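PDB 4EQ3: interferon gamma receptor 1 from Gallus gallus, which probably binds the cytokine interferon gamma through its extracellular part, the two fibronectin type III-like domains of which make up this chain. Local coordinates for residues K85-G89 against S90-Q94. Sequence-based numbering, arbitrary orientation.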
loop_
_atom_site.group_PDB
_atom_site.type_symbol
_atom_site.label_atom_id
_atom_site.label_comp_id
_atom_site.label_asym_id
_atom_site.label_seq_id
_atom_site.Cartn_x
_atom_site.Cartn_y
_atom_site.Cartn_z
ATOM N N LYS A 85 -24.884 -3.637 -3.264
ATOM C CA LYS A 85 -26.308 -3.325 -3.232
ATOM C C LYS A 85 -26.731 -3.143 -1.784
ATOM O O LYS A 85 -26.088 -3.673 -0.880
ATOM C CB LYS A 85 -27.138 -4.439 -3.877
ATOM C CG LYS A 85 -27.099 -5.751 -3.099
ATOM C CD LYS A 85 -28.083 -6.770 -3.666
ATOM C CE LYS A 85 -27.860 -8.140 -3.047
ATOM N NZ LYS A 85 -28.833 -9.159 -3.536
ATOM N N ALA A 86 -27.820 -2.406 -1.580
ATOM C CA ALA A 86 -28.366 -2.166 -0.248
ATOM C C ALA A 86 -29.626 -2.985 0.014
ATOM O O ALA A 86 -30.468 -3.161 -0.869
ATOM C CB ALA A 86 -28.669 -0.690 -0.065
ATOM N N ILE A 87 -29.754 -3.469 1.245
ATOM C CA ILE A 87 -30.960 -4.155 1.669
ATOM C C ILE A 87 -31.644 -3.372 2.781
ATOM O O ILE A 87 -31.041 -3.084 3.817
ATOM C CB ILE A 87 -30.661 -5.567 2.165
ATOM C CG1 ILE A 87 -29.822 -6.321 1.131
ATOM C CG2 ILE A 87 -31.963 -6.298 2.460
ATOM C CD1 ILE A 87 -29.292 -7.644 1.635
ATOM N N VAL A 88 -32.905 -3.031 2.545
ATOM C CA VAL A 88 -33.696 -2.228 3.463
ATOM C C VAL A 88 -35.017 -2.940 3.728
ATOM O O VAL A 88 -35.914 -2.951 2.885
ATOM C CB VAL A 88 -33.969 -0.831 2.871
ATOM C CG1 VAL A 88 -35.089 -0.130 3.622
ATOM C CG2 VAL A 88 -32.704 0.007 2.881
ATOM N N GLY A 89 -35.135 -3.543 4.903
ATOM C CA GLY A 89 -36.281 -4.380 5.190
ATOM C C GLY A 89 -36.363 -5.507 4.179
ATOM O O GLY A 89 -35.398 -6.243 3.974
ATOM N N SER A 90 -37.520 -5.631 3.537
ATOM C CA SER A 90 -37.760 -6.683 2.550
ATOM C C SER A 90 -37.449 -6.184 1.142
ATOM O O SER A 90 -37.806 -6.822 0.150
ATOM C CB SER A 90 -39.214 -7.155 2.629
ATOM O OG SER A 90 -40.100 -6.049 2.739
ATOM N N GLN A 91 -36.790 -5.051 1.059
ATOM C CA GLN A 91 -36.499 -4.473 -0.218
ATOM C C GLN A 91 -34.983 -4.424 -0.485
ATOM O O GLN A 91 -34.205 -4.326 0.421
ATOM C CB GLN A 91 -37.208 -3.136 -0.367
ATOM C CG GLN A 91 -38.694 -3.274 -0.833
ATOM C CD GLN A 91 -39.386 -1.938 -0.989
ATOM O OE1 GLN A 91 -39.302 -1.283 -2.036
ATOM N NE2 GLN A 91 -40.091 -1.528 0.040
ATOM N N GLN A 92 -34.603 -4.546 -1.752
ATOM C CA GLN A 92 -33.213 -4.487 -2.197
ATOM C C GLN A 92 -33.039 -3.387 -3.229
ATOM O O GLN A 92 -33.964 -3.081 -3.989
ATOM C CB GLN A 92 -32.798 -5.801 -2.843
ATOM C CG GLN A 92 -32.656 -6.966 -1.898
ATOM C CD GLN A 92 -31.977 -8.138 -2.573
ATOM O OE1 GLN A 92 -31.540 -8.035 -3.723
ATOM N NE2 GLN A 92 -31.879 -9.261 -1.865
ATOM N N SER A 93 -31.856 -2.788 -3.266
ATOM C CA SER A 93 -31.535 -1.894 -4.367
ATOM C C SER A 93 -30.845 -2.705 -5.461
ATOM O O SER A 93 -30.580 -3.900 -5.293
ATOM C CB SER A 93 -30.637 -0.738 -3.918
ATOM O OG SER A 93 -29.312 -1.189 -3.715
ATOM N N GLN A 94 -30.556 -2.055 -6.580
ATOM C CA GLN A 94 -29.735 -2.679 -7.604
ATOM C C GLN A 94 -28.293 -2.449 -7.177
ATOM O O GLN A 94 -28.029 -1.673 -6.250
ATOM C CB GLN A 94 -29.995 -2.047 -8.968
ATOM C CG GLN A 94 -31.465 -2.011 -9.381
ATOM C CD GLN A 94 -32.030 -3.390 -9.736
ATOM O OE1 GLN A 94 -31.418 -4.428 -9.462
ATOM N NE2 GLN A 94 -33.215 -3.396 -10.341
#
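A86 and S93 are tied together twice: S93 N reaches A86 O at 2.8 Å, while the hydroxyl of S93 replaces a backbone carbonyl and takes the A86 N-H at 2.9 Å (A86 N to S93 OG) along an almost straight line, 173° at the hydrogen. With chi1 at 75°, OG sits between its own N and carbonyl carbon, where it can also donate to Q94 O, so one hydroxyl is held by two partners. Nearer the turn the pairing is conventional, V88 N to Q91 O at 2.8 Å and Q91 N to V88 O at 2.9 Å. K85 and Q92 add a side-chain link: the extended lysine chain brings NZ to 2.9 Å from Q92 OE1, approaching from above the amide's carbonyl plane. On the same face the aliphatic part of Q92 runs alongside I87, CG against CG1 at 4.2 Å. A86, on the other face, rests on F41 and Y32. G89 takes the positive phi (59°) required at the second position of the V88–Q91 turn. The whole is a two-residue beta hairpin with a type II' turn, joining strands 81-88 and 91-97 at the edge of a fibronectin type III-like sheet.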